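PDB 7BVE: integral membrane indolylacetylinositol arabinosyltransferase EmbC from Mycolicibacterium smegmatis, which probably transfers arabinose units at the mycobacterial cell membrane to build cell-wall arabinan, and is a target of the anti-tuberculosis drug ethambutol. Local coordinates for residues A[859-864]-A[908-913]; A[877-883]-A[920-926]; A[352-357]-A[545-551]. Numbering follows the deposited sequence.

Contact 1: residues A[859-864]-A[908-913]; sequences AGPLLV and NLRAPL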
ATOM      1  N   ALA A 859     -28.797   6.039 -44.117  1.00 45.73           N
ATOM      2  CA  ALA A 859     -27.426   5.931 -43.653  1.00 45.73           C
ATOM      3  C   ALA A 859     -27.406   6.081 -42.143  1.00 45.73           C
ATOM      4  O   ALA A 859     -28.088   6.943 -41.586  1.00 45.73           O
ATOM      5  CB  ALA A 859     -26.520   6.986 -44.288  1.00 45.73           C
ATOM      6  N   GLY A 860     -26.620   5.237 -41.492  1.00 25.60           N
ATOM      7  CA  GLY A 860     -26.486   5.273 -40.062  1.00 25.60           C
ATOM      8  C   GLY A 860     -25.642   6.440 -39.599  1.00 25.60           C
ATOM      9  O   GLY A 860     -25.117   7.219 -40.397  1.00 25.60           O
ATOM     10  N   PRO A 861     -25.489   6.575 -38.301  1.00 16.18           N
ATOM     11  CA  PRO A 861     -24.742   7.717 -37.763  1.00 16.18           C
ATOM     12  C   PRO A 861     -23.235   7.523 -37.743  1.00 16.18           C
ATOM     13  O   PRO A 861     -22.519   8.389 -37.233  1.00 16.18           O
ATOM     14  CB  PRO A 861     -25.303   7.836 -36.345  1.00 16.18           C
ATOM     15  CG  PRO A 861     -25.696   6.455 -36.007  1.00 16.18           C
ATOM     16  CD  PRO A 861     -26.183   5.820 -37.246  1.00 16.18           C
ATOM     17  N   LEU A 862     -22.738   6.417 -38.295  1.00 15.07           N
ATOM     18  CA  LEU A 862     -21.333   6.058 -38.134  1.00 15.07           C
ATOM     19  C   LEU A 862     -20.766   5.556 -39.447  1.00 15.07           C
ATOM     20  O   LEU A 862     -21.470   4.903 -40.223  1.00 15.07           O
ATOM     21  CB  LEU A 862     -21.155   4.993 -37.062  1.00 15.07           C
ATOM     22  CG  LEU A 862     -21.243   5.400 -35.611  1.00 15.07           C
ATOM     23  CD1 LEU A 862     -21.142   4.177 -34.767  1.00 15.07           C
ATOM     24  CD2 LEU A 862     -20.121   6.346 -35.262  1.00 15.07           C
ATOM     25  N   LEU A 863     -19.490   5.844 -39.673  1.00 15.07           N
ATOM     26  CA  LEU A 863     -18.682   5.204 -40.700  1.00 15.07           C
ATOM     27  C   LEU A 863     -17.560   4.456 -40.000  1.00 15.07           C
ATOM     28  O   LEU A 863     -16.789   5.056 -39.248  1.00 15.07           O
ATOM     29  CB  LEU A 863     -18.111   6.250 -41.651  1.00 15.07           C
ATOM     30  CG  LEU A 863     -17.238   5.832 -42.819  1.00 15.07           C
ATOM     31  CD1 LEU A 863     -18.024   5.041 -43.830  1.00 15.07           C
ATOM     32  CD2 LEU A 863     -16.663   7.068 -43.444  1.00 15.07           C
ATOM     33  N   VAL A 864     -17.479   3.146 -40.219  1.00 15.15           N
ATOM     34  CA  VAL A 864     -16.606   2.292 -39.424  1.00 15.15           C
ATOM     35  C   VAL A 864     -15.644   1.544 -40.340  1.00 15.15           C
ATOM     36  O   VAL A 864     -16.062   0.957 -41.343  1.00 15.15           O
ATOM     37  CB  VAL A 864     -17.410   1.291 -38.563  1.00 15.15           C
ATOM     38  CG1 VAL A 864     -16.484   0.488 -37.692  1.00 15.15           C
ATOM     39  CG2 VAL A 864     -18.415   1.988 -37.696  1.00 15.15           C
ATOM     40  N   ASN A 908     -12.596  -1.327 -33.759  1.00 19.54           N
ATOM     41  CA  ASN A 908     -13.379  -0.547 -34.705  1.00 19.54           C
ATOM     42  C   ASN A 908     -12.967   0.911 -34.611  1.00 19.54           C
ATOM     43  O   ASN A 908     -12.974   1.493 -33.524  1.00 19.54           O
ATOM     44  CB  ASN A 908     -14.873  -0.681 -34.428  1.00 19.54           C
ATOM     45  CG  ASN A 908     -15.435  -2.012 -34.865  1.00 19.54           C
ATOM     46  OD1 ASN A 908     -15.220  -2.454 -35.986  1.00 19.54           O
ATOM     47  ND2 ASN A 908     -16.148  -2.669 -33.968  1.00 19.54           N
ATOM     48  N   LEU A 909     -12.597   1.490 -35.747  1.00 18.05           N
ATOM     49  CA  LEU A 909     -12.321   2.913 -35.857  1.00 18.05           C
ATOM     50  C   LEU A 909     -13.573   3.584 -36.392  1.00 18.05           C
ATOM     51  O   LEU A 909     -14.167   3.101 -37.357  1.00 18.05           O
ATOM     52  CB  LEU A 909     -11.149   3.174 -36.798  1.00 18.05           C
ATOM     53  CG  LEU A 909      -9.778   2.567 -36.522  1.00 18.05           C
ATOM     54  CD1 LEU A 909      -8.853   2.925 -37.656  1.00 18.05           C
ATOM     55  CD2 LEU A 909      -9.226   3.051 -35.224  1.00 18.05           C
ATOM     56  N   ARG A 910     -13.969   4.691 -35.781  1.00 15.07           N
ATOM     57  CA  ARG A 910     -15.277   5.268 -36.036  1.00 15.07           C
ATOM     58  C   ARG A 910     -15.193   6.780 -36.201  1.00 15.07           C
ATOM     59  O   ARG A 910     -14.326   7.446 -35.630  1.00 15.07           O
ATOM     60  CB  ARG A 910     -16.221   4.900 -34.906  1.00 15.07           C
ATOM     61  CG  ARG A 910     -15.777   5.435 -33.586  1.00 15.07           C
ATOM     62  CD  ARG A 910     -16.698   5.037 -32.501  1.00 15.07           C
ATOM     63  NE  ARG A 910     -16.575   3.618 -32.185  1.00 15.07           N
ATOM     64  CZ  ARG A 910     -15.697   3.150 -31.312  1.00 15.07           C
ATOM     65  NH1 ARG A 910     -14.879   3.978 -30.693  1.00 15.07           N
ATOM     66  NH2 ARG A 910     -15.648   1.859 -31.064  1.00 15.07           N
ATOM     67  N   ALA A 911     -16.109   7.316 -37.004  1.00 15.07           N
ATOM     68  CA  ALA A 911     -16.183   8.721 -37.276  1.00 15.07           C
ATOM     69  C   ALA A 911     -17.623   8.983 -37.676  1.00 15.07           C
ATOM     70  O   ALA A 911     -18.164   8.225 -38.494  1.00 15.07           O
ATOM     71  CB  ALA A 911     -15.242   9.158 -38.394  1.00 15.07           C
ATOM     72  N   PRO A 912     -18.269  10.007 -37.124  1.00 15.07           N
ATOM     73  CA  PRO A 912     -19.651  10.295 -37.506  1.00 15.07           C
ATOM     74  C   PRO A 912     -19.736  10.849 -38.913  1.00 15.07           C
ATOM     75  O   PRO A 912     -18.783  11.418 -39.441  1.00 15.07           O
ATOM     76  CB  PRO A 912     -20.088  11.342 -36.481  1.00 15.07           C
ATOM     77  CG  PRO A 912     -19.154  11.182 -35.355  1.00 15.07           C
ATOM     78  CD  PRO A 912     -17.856  10.801 -35.958  1.00 15.07           C
ATOM     79  N   LEU A 913     -20.905  10.679 -39.526  1.00 18.66           N
ATOM     80  CA  LEU A 913     -21.125  11.269 -40.837  1.00 18.66           C
ATOM     81  C   LEU A 913     -21.496  12.742 -40.754  1.00 18.66           C
ATOM     82  O   LEU A 913     -21.629  13.392 -41.795  1.00 18.66           O
ATOM     83  CB  LEU A 913     -22.213  10.515 -41.595  1.00 18.66           C
ATOM     84  CG  LEU A 913     -21.939   9.075 -41.999  1.00 18.66           C
ATOM     85  CD1 LEU A 913     -23.128   8.544 -42.751  1.00 18.66           C
ATOM     86  CD2 LEU A 913     -20.701   8.997 -42.838  1.00 18.66           C
TER
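Strands 862-867 and 907-912 pair antiparallel in an antiparallel sheet of the C-terminal region, assigned by sequence to the galactose-binding-domain (GBD) clan; the axes of 862-864 and 908-912 approach to 4.7 Å, with N-to-C directions 151° apart. Two backbone hydrogen bonds join the hydrogen-bonded pair Leu-863/Ala-911: Leu-863 N to Ala-911 O at 3.0 Å, and the longer, more bent Ala-911 N to Leu-863 O at 3.3 Å. CA-H...O contacts supplement them, Val-864 CA to Leu-909 O at 3.3 Å and Arg-910 CA to Leu-863 O at 3.6 Å. Val-864 and Arg-910, a non-hydrogen-bonded pair, put their side chains on one face, where both touch Tyr-1028 of strand 1020-1029. Leu-863 and Ala-911 occupy the other face. On the Val-864 side, Asn-908 OD1 lies 3.6 Å from Val-864 CG1 and is hydrogen-bonded to Ser-866, further along strand 862-867. Apolar packing adds to the pairing at Leu-913, whose end comes toward the loop before strand 862-867: Leu-913 CD2 meets Leu-863 CB at 4.0 Å, and Leu-913 CD1 reaches Ala-859 CB at 4.0 Å. Leu-913 CD1 also approaches Gly-860 O to 3.4 Å.

Contact 2: residues A[877-883]-A[920-926]; sequences EVQWATD and ATQIRLV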
ATOM      1  N   GLU A 877      -6.782   8.147 -42.220  1.00 45.56           N
ATOM      2  CA  GLU A 877      -7.672   9.271 -42.472  1.00 45.56           C
ATOM      3  C   GLU A 877      -8.659   8.910 -43.570  1.00 45.56           C
ATOM      4  O   GLU A 877      -8.515   7.899 -44.255  1.00 45.56           O
ATOM      5  CB  GLU A 877      -6.899  10.530 -42.875  1.00 45.56           C
ATOM      6  CG  GLU A 877      -5.995  11.079 -41.791  1.00 45.56           C
ATOM      7  CD  GLU A 877      -5.272  12.325 -42.223  1.00 45.56           C
ATOM      8  OE1 GLU A 877      -5.440  12.729 -43.392  1.00 45.56           O
ATOM      9  OE2 GLU A 877      -4.523  12.891 -41.400  1.00 45.56           O
ATOM     10  N   VAL A 878      -9.672   9.755 -43.725  1.00 42.23           N
ATOM     11  CA  VAL A 878     -10.663   9.633 -44.786  1.00 42.23           C
ATOM     12  C   VAL A 878     -10.462  10.822 -45.710  1.00 42.23           C
ATOM     13  O   VAL A 878     -10.104  11.908 -45.249  1.00 42.23           O
ATOM     14  CB  VAL A 878     -12.102   9.597 -44.214  1.00 42.23           C
ATOM     15  CG1 VAL A 878     -13.156   9.404 -45.297  1.00 42.23           C
ATOM     16  CG2 VAL A 878     -12.230   8.506 -43.205  1.00 42.23           C
ATOM     17  N   GLN A 879     -10.649  10.622 -47.007  1.00 50.78           N
ATOM     18  CA  GLN A 879     -10.456  11.686 -47.983  1.00 50.78           C
ATOM     19  C   GLN A 879     -11.712  11.762 -48.844  1.00 50.78           C
ATOM     20  O   GLN A 879     -11.858  10.989 -49.794  1.00 50.78           O
ATOM     21  CB  GLN A 879      -9.208  11.400 -48.804  1.00 50.78           C
ATOM     22  CG  GLN A 879      -8.638  12.551 -49.595  1.00 50.78           C
ATOM     23  CD  GLN A 879      -7.346  12.146 -50.262  1.00 50.78           C
ATOM     24  OE1 GLN A 879      -6.983  10.975 -50.262  1.00 50.78           O
ATOM     25  NE2 GLN A 879      -6.620  13.116 -50.796  1.00 50.78           N
ATOM     26  N   TRP A 880     -12.621  12.682 -48.525  1.00 46.29           N
ATOM     27  CA  TRP A 880     -13.878  12.734 -49.256  1.00 46.29           C
ATOM     28  C   TRP A 880     -13.797  13.714 -50.417  1.00 46.29           C
ATOM     29  O   TRP A 880     -12.999  14.647 -50.416  1.00 46.29           O
ATOM     30  CB  TRP A 880     -15.041  13.141 -48.352  1.00 46.29           C
ATOM     31  CG  TRP A 880     -14.999  14.547 -47.839  1.00 46.29           C
ATOM     32  CD1 TRP A 880     -15.487  15.672 -48.450  1.00 46.29           C
ATOM     33  CD2 TRP A 880     -14.477  14.974 -46.585  1.00 46.29           C
ATOM     34  NE1 TRP A 880     -15.271  16.771 -47.660  1.00 46.29           N
ATOM     35  CE2 TRP A 880     -14.651  16.369 -46.506  1.00 46.29           C
ATOM     36  CE3 TRP A 880     -13.865  14.313 -45.523  1.00 46.29           C
ATOM     37  CZ2 TRP A 880     -14.239  17.111 -45.400  1.00 46.29           C
ATOM     38  CZ3 TRP A 880     -13.461  15.043 -44.435  1.00 46.29           C
ATOM     39  CH2 TRP A 880     -13.646  16.429 -44.376  1.00 46.29           C
ATOM     40  N   ALA A 881     -14.684  13.523 -51.386  1.00 49.68           N
ATOM     41  CA  ALA A 881     -14.746  14.399 -52.545  1.00 49.68           C
ATOM     42  C   ALA A 881     -16.133  14.314 -53.156  1.00 49.68           C
ATOM     43  O   ALA A 881     -16.943  13.461 -52.786  1.00 49.68           O
ATOM     44  CB  ALA A 881     -13.685  14.032 -53.585  1.00 49.68           C
ATOM     45  N   THR A 882     -16.393  15.211 -54.100  1.00 59.53           N
ATOM     46  CA  THR A 882     -17.606  15.163 -54.899  1.00 59.53           C
ATOM     47  C   THR A 882     -17.337  14.334 -56.154  1.00 59.53           C
ATOM     48  O   THR A 882     -16.350  13.598 -56.235  1.00 59.53           O
ATOM     49  CB  THR A 882     -18.084  16.570 -55.247  1.00 59.53           C
ATOM     50  OG1 THR A 882     -17.148  17.185 -56.134  1.00 59.53           O
ATOM     51  CG2 THR A 882     -18.201  17.414 -53.993  1.00 59.53           C
ATOM     52  N   ASP A 883     -18.232  14.423 -57.140  1.00 65.97           N
ATOM     53  CA  ASP A 883     -18.010  13.742 -58.414  1.00 65.97           C
ATOM     54  C   ASP A 883     -16.862  14.385 -59.186  1.00 65.97           C
ATOM     55  O   ASP A 883     -15.914  13.708 -59.606  1.00 65.97           O
ATOM     56  CB  ASP A 883     -19.294  13.759 -59.248  1.00 65.97           C
ATOM     57  CG  ASP A 883     -20.380  12.865 -58.680  1.00 65.97           C
ATOM     58  OD1 ASP A 883     -20.050  11.846 -58.042  1.00 65.97           O
ATOM     59  OD2 ASP A 883     -21.572  13.181 -58.880  1.00 65.97           O
ATOM     60  N   ALA A 920     -20.455  15.813 -50.014  1.00 49.56           N
ATOM     61  CA  ALA A 920     -19.521  14.765 -50.387  1.00 49.56           C
ATOM     62  C   ALA A 920     -20.269  13.561 -50.934  1.00 49.56           C
ATOM     63  O   ALA A 920     -21.387  13.251 -50.514  1.00 49.56           O
ATOM     64  CB  ALA A 920     -18.676  14.346 -49.193  1.00 49.56           C
ATOM     65  N   THR A 921     -19.640  12.878 -51.883  1.00 47.49           N
ATOM     66  CA  THR A 921     -20.310  11.778 -52.558  1.00 47.49           C
ATOM     67  C   THR A 921     -19.439  10.531 -52.529  1.00 47.49           C
ATOM     68  O   THR A 921     -19.944   9.407 -52.468  1.00 47.49           O
ATOM     69  CB  THR A 921     -20.646  12.184 -53.995  1.00 47.49           C
ATOM     70  OG1 THR A 921     -21.378  13.416 -53.978  1.00 47.49           O
ATOM     71  CG2 THR A 921     -21.500  11.129 -54.682  1.00 47.49           C
ATOM     72  N   GLN A 922     -18.121  10.719 -52.561  1.00 47.93           N
ATOM     73  CA  GLN A 922     -17.174   9.622 -52.685  1.00 47.93           C
ATOM     74  C   GLN A 922     -16.073   9.806 -51.656  1.00 47.93           C
ATOM     75  O   GLN A 922     -15.587  10.921 -51.465  1.00 47.93           O
ATOM     76  CB  GLN A 922     -16.573   9.576 -54.091  1.00 47.93           C
ATOM     77  CG  GLN A 922     -17.600   9.397 -55.189  1.00 47.93           C
ATOM     78  CD  GLN A 922     -16.996   9.425 -56.559  1.00 47.93           C
ATOM     79  OE1 GLN A 922     -15.786   9.545 -56.708  1.00 47.93           O
ATOM     80  NE2 GLN A 922     -17.839   9.341 -57.579  1.00 47.93           N
ATOM     81  N   ILE A 923     -15.684   8.723 -50.986  1.00 41.87           N
ATOM     82  CA  ILE A 923     -14.624   8.775 -49.991  1.00 41.87           C
ATOM     83  C   ILE A 923     -13.497   7.830 -50.400  1.00 41.87           C
ATOM     84  O   ILE A 923     -13.617   7.050 -51.343  1.00 41.87           O
ATOM     85  CB  ILE A 923     -15.120   8.440 -48.573  1.00 41.87           C
ATOM     86  CG1 ILE A 923     -15.637   7.012 -48.503  1.00 41.87           C
ATOM     87  CG2 ILE A 923     -16.201   9.388 -48.147  1.00 41.87           C
ATOM     88  CD1 ILE A 923     -15.913   6.551 -47.105  1.00 41.87           C
ATOM     89  N   ARG A 924     -12.398   7.897 -49.650  1.00 46.01           N
ATOM     90  CA  ARG A 924     -11.197   7.139 -49.971  1.00 46.01           C
ATOM     91  C   ARG A 924     -10.339   7.040 -48.722  1.00 46.01           C
ATOM     92  O   ARG A 924     -10.184   8.028 -48.002  1.00 46.01           O
ATOM     93  CB  ARG A 924     -10.423   7.811 -51.109  1.00 46.01           C
ATOM     94  CG  ARG A 924      -9.232   7.022 -51.607  1.00 46.01           C
ATOM     95  CD  ARG A 924      -8.597   7.658 -52.828  1.00 46.01           C
ATOM     96  NE  ARG A 924      -7.881   8.887 -52.534  1.00 46.01           N
ATOM     97  CZ  ARG A 924      -7.363   9.685 -53.463  1.00 46.01           C
ATOM     98  NH1 ARG A 924      -7.487   9.388 -54.746  1.00 46.01           N
ATOM     99  NH2 ARG A 924      -6.727  10.793 -53.108  1.00 46.01           N
ATOM    100  N   LEU A 925      -9.826   5.857 -48.448  1.00 41.23           N
ATOM    101  CA  LEU A 925      -8.999   5.663 -47.239  1.00 41.23           C
ATOM    102  C   LEU A 925      -7.577   6.132 -47.535  1.00 41.23           C
ATOM    103  O   LEU A 925      -7.238   6.284 -48.688  1.00 41.23           O
ATOM    104  CB  LEU A 925      -9.011   4.184 -46.862  1.00 41.23           C
ATOM    105  CG  LEU A 925     -10.211   3.699 -46.060  1.00 41.23           C
ATOM    106  CD1 LEU A 925     -10.446   2.228 -46.286  1.00 41.23           C
ATOM    107  CD2 LEU A 925      -9.984   3.942 -44.597  1.00 41.23           C
ATOM    108  N   VAL A 926      -6.763   6.293 -46.507  1.00 39.87           N
ATOM    109  CA  VAL A 926      -5.376   6.792 -46.671  1.00 39.87           C
ATOM    110  C   VAL A 926      -4.615   6.294 -45.451  1.00 39.87           C
ATOM    111  O   VAL A 926      -5.187   6.388 -44.406  1.00 39.87           O
ATOM    112  CB  VAL A 926      -5.414   8.323 -46.639  1.00 39.87           C
ATOM    113  CG1 VAL A 926      -4.176   8.883 -45.981  1.00 39.87           C
ATOM    114  CG2 VAL A 926      -5.669   8.976 -47.981  1.00 39.87           C
TER
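An antiparallel pairing interrupted by a classic beta bulge joins 877-883 to 920-926 in an antiparallel sheet of the C-terminal region. At Glu-877 the backbone N donates to Val-926 O at 3.2 Å; the carboxylate finds Ser-894 outside the pair. Val-878, in a non-hydrogen-bonded pair with Leu-925, shares its face and packs Val-878 CG1 against Ile-923 CB at 3.9 Å. Gln-879 bonds through both backbone and side chain: its N donates to Arg-924 O at 2.8 Å, and its OE1 accepts from Arg-924 NH2 at 2.9 Å and Arg-924 NE at 3.2 Å, lying near the guanidinium plane, so a side-chain link accompanies the backbone bond just beyond strand 877-878. Trp-880 CB meets Ile-923 CG2 at 3.9 Å, and Trp-880 CD1 comes within 3.5 Å of Ala-920 CB; its side chain also touches Ile-895 of strand 895-899 and Pro-917. Ala-881 is the single residue opposite the bulge. Its N donates to Gln-922 O at 2.8 Å, and its O takes both Thr-921 N at 2.9 Å and Gln-922 N at 3.0 Å, absorbing the extra residue. Thr-882 then N-caps helix 883-887, its OG1 bonding to Gln-885 N. Asp-883 follows, with OD1 3.7 Å from Thr-921 CG2.

Contact 3: residues A[352-357]-A[545-551]; sequences RLGAAA and GTALGPS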
ATOM      1  N   ARG A 352     -31.923  15.714  23.684  1.00 15.07           N
ATOM      2  CA  ARG A 352     -31.469  14.907  24.805  1.00 15.07           C
ATOM      3  C   ARG A 352     -30.075  15.288  25.271  1.00 15.07           C
ATOM      4  O   ARG A 352     -29.797  15.227  26.470  1.00 15.07           O
ATOM      5  CB  ARG A 352     -31.499  13.424  24.420  1.00 15.07           C
ATOM      6  CG  ARG A 352     -31.097  12.451  25.493  1.00 15.07           C
ATOM      7  CD  ARG A 352     -32.080  12.465  26.630  1.00 15.07           C
ATOM      8  NE  ARG A 352     -31.696  11.521  27.670  1.00 15.07           N
ATOM      9  CZ  ARG A 352     -32.230  11.496  28.882  1.00 15.07           C
ATOM     10  NH1 ARG A 352     -33.167  12.372  29.209  1.00 15.07           N
ATOM     11  NH2 ARG A 352     -31.818  10.605  29.770  1.00 15.07           N
ATOM     12  N   LEU A 353     -29.203  15.770  24.412  1.00 15.07           N
ATOM     13  CA  LEU A 353     -27.814  16.100  24.797  1.00 15.07           C
ATOM     14  C   LEU A 353     -27.691  17.368  25.625  1.00 15.07           C
ATOM     15  O   LEU A 353     -26.611  17.771  25.748  1.00 15.07           O
ATOM     16  CB  LEU A 353     -27.013  16.352  23.533  1.00 15.07           C
ATOM     17  CG  LEU A 353     -26.567  15.149  22.741  1.00 15.07           C
ATOM     18  CD1 LEU A 353     -25.745  15.603  21.577  1.00 15.07           C
ATOM     19  CD2 LEU A 353     -25.773  14.222  23.596  1.00 15.07           C
ATOM     20  N   GLY A 354     -28.723  18.050  26.067  1.00 15.07           N
ATOM     21  CA  GLY A 354     -28.478  19.166  26.948  1.00 15.07           C
ATOM     22  C   GLY A 354     -29.297  20.361  26.555  1.00 15.07           C
ATOM     23  O   GLY A 354     -30.210  20.276  25.735  1.00 15.07           O
ATOM     24  N   ALA A 355     -28.978  21.500  27.160  1.00 15.07           N
ATOM     25  CA  ALA A 355     -29.649  22.755  26.845  1.00 15.07           C
ATOM     26  C   ALA A 355     -28.845  23.604  25.875  1.00 15.07           C
ATOM     27  O   ALA A 355     -29.420  24.278  25.010  1.00 15.07           O
ATOM     28  CB  ALA A 355     -29.913  23.548  28.124  1.00 15.07           C
ATOM     29  N   ALA A 356     -27.519  23.570  25.998  1.00 15.07           N
ATOM     30  CA  ALA A 356     -26.676  24.328  25.089  1.00 15.07           C
ATOM     31  C   ALA A 356     -26.607  23.681  23.720  1.00 15.07           C
ATOM     32  O   ALA A 356     -26.276  24.352  22.740  1.00 15.07           O
ATOM     33  CB  ALA A 356     -25.276  24.473  25.669  1.00 15.07           C
ATOM     34  N   ALA A 357     -26.895  22.388  23.631  1.00 15.07           N
ATOM     35  CA  ALA A 357     -27.020  21.731  22.341  1.00 15.07           C
ATOM     36  C   ALA A 357     -28.405  21.878  21.745  1.00 15.07           C
ATOM     37  O   ALA A 357     -28.561  21.743  20.532  1.00 15.07           O
ATOM     38  CB  ALA A 357     -26.684  20.245  22.461  1.00 15.07           C
ATOM     39  N   GLY A 545     -22.388  22.885  28.762  1.00 17.07           N
ATOM     40  CA  GLY A 545     -23.828  23.025  28.773  1.00 17.07           C
ATOM     41  C   GLY A 545     -24.584  21.781  28.371  1.00 17.07           C
ATOM     42  O   GLY A 545     -25.708  21.875  27.883  1.00 17.07           O
ATOM     43  N   THR A 546     -23.990  20.609  28.574  1.00 15.26           N
ATOM     44  CA  THR A 546     -24.565  19.358  28.106  1.00 15.26           C
ATOM     45  C   THR A 546     -24.771  18.403  29.270  1.00 15.26           C
ATOM     46  O   THR A 546     -24.156  18.533  30.327  1.00 15.26           O
ATOM     47  CB  THR A 546     -23.679  18.679  27.058  1.00 15.26           C
ATOM     48  OG1 THR A 546     -22.393  18.407  27.624  1.00 15.26           O
ATOM     49  CG2 THR A 546     -23.526  19.554  25.826  1.00 15.26           C
ATOM     50  N   ALA A 547     -25.649  17.430  29.053  1.00 15.07           N
ATOM     51  CA  ALA A 547     -25.855  16.375  30.025  1.00 15.07           C
ATOM     52  C   ALA A 547     -24.656  15.436  30.043  1.00 15.07           C
ATOM     53  O   ALA A 547     -23.945  15.267  29.052  1.00 15.07           O
ATOM     54  CB  ALA A 547     -27.129  15.598  29.712  1.00 15.07           C
ATOM     55  N   LEU A 548     -24.450  14.804  31.194  1.00 16.48           N
ATOM     56  CA  LEU A 548     -23.239  14.036  31.455  1.00 16.48           C
ATOM     57  C   LEU A 548     -23.287  12.644  30.822  1.00 16.48           C
ATOM     58  O   LEU A 548     -22.452  12.309  29.968  1.00 16.48           O
ATOM     59  CB  LEU A 548     -23.042  13.952  32.972  1.00 16.48           C
ATOM     60  CG  LEU A 548     -21.788  13.315  33.541  1.00 16.48           C
ATOM     61  CD1 LEU A 548     -20.573  14.071  33.065  1.00 16.48           C
ATOM     62  CD2 LEU A 548     -21.879  13.346  35.047  1.00 16.48           C
ATOM     63  N   GLY A 549     -24.260  11.835  31.244  1.00 15.07           N
ATOM     64  CA  GLY A 549     -24.480  10.489  30.759  1.00 15.07           C
ATOM     65  C   GLY A 549     -24.561  10.280  29.257  1.00 15.07           C
ATOM     66  O   GLY A 549     -23.830   9.449  28.708  1.00 15.07           O
ATOM     67  N   PRO A 550     -25.467  10.991  28.565  1.00 15.07           N
ATOM     68  CA  PRO A 550     -25.544  10.848  27.100  1.00 15.07           C
ATOM     69  C   PRO A 550     -24.282  11.234  26.351  1.00 15.07           C
ATOM     70  O   PRO A 550     -23.951  10.579  25.358  1.00 15.07           O
ATOM     71  CB  PRO A 550     -26.708  11.770  26.737  1.00 15.07           C
ATOM     72  CG  PRO A 550     -27.547  11.769  27.911  1.00 15.07           C
ATOM     73  CD  PRO A 550     -26.652  11.701  29.080  1.00 15.07           C
ATOM     74  N   SER A 551     -23.558  12.255  26.807  1.00 15.07           N
ATOM     75  CA  SER A 551     -22.318  12.648  26.146  1.00 15.07           C
ATOM     76  C   SER A 551     -21.251  11.572  26.297  1.00 15.07           C
ATOM     77  O   SER A 551     -20.575  11.203  25.315  1.00 15.07           O
ATOM     78  CB  SER A 551     -21.831  13.968  26.723  1.00 15.07           C
ATOM     79  OG  SER A 551     -22.794  14.980  26.520  1.00 15.07           O
TER
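The best-formed bond between the two segments is Ala-356 N to Gly-545 O, 3.1 Å and nearly straight. The same carbonyl also takes a weak bond from Ala-355 N, with Ala-355 N to Gly-545 O at 3.4 Å, so one oxygen gathers two successive amides of the turn. A second weak bond, Ala-547 N to Leu-353 O at 3.5 Å, holds the other side of Gly-354. Between them Gly-354 CA lies only 4.1 Å from Thr-546 CA: a side chain there would clash with Thr-546 and Gly-545 O, and the backbone angles of Gly-354 themselves call for glycine. At Gly-545 it is contact alone that disfavours a side chain: a CB would clash with Ala-356 CB. Within 545-551, Ser-551 OG donates to Ala-547 O at 2.8 Å, closing the first turn of helix 548-564. Outward, Leu-353 CD2 rests on Pro-550 CB at 4.1 Å, and Arg-352 NE lies 4.2 Å from Pro-550 CG. The guanidinium forms salt bridges with Glu-400 and with an acidic side chain of the neighbouring acyl carrier protein; the Arg-352 side chain is about 9 Å from a bound PN7. In this GT-C membrane region the contact ties the loop between helices 332-349 and 361-378 to the start of helix 548-564, flanked by helix 582-592 beside Leu-353 and Ser-551 and by helix 385-405 beside Pro-550.

How the contacts relate
Contacts 1 and 2 belong to the same antiparallel sheet of the C-terminal region, their centres 14 Å apart, and their segments alternate along the chain; Leu-863 CD2 meets Ile-923 CD1 at 3.8 Å where they touch. Both are partly buried and rest on backbone pairing, but contact 1 has no bulge in its pairing and is finished by leucine packing, whereas contact 2 is broken by a bulge and carries an arginine-glutamine pair. Contact 3 lies apart in the helical membrane region, with nearest atoms about 55 Å from contact 1 and 67 Å from contact 2. It is a buried contact that joins a loop to a helix start, with glycines where the backbones approach closely, and it alone touches another protein chain.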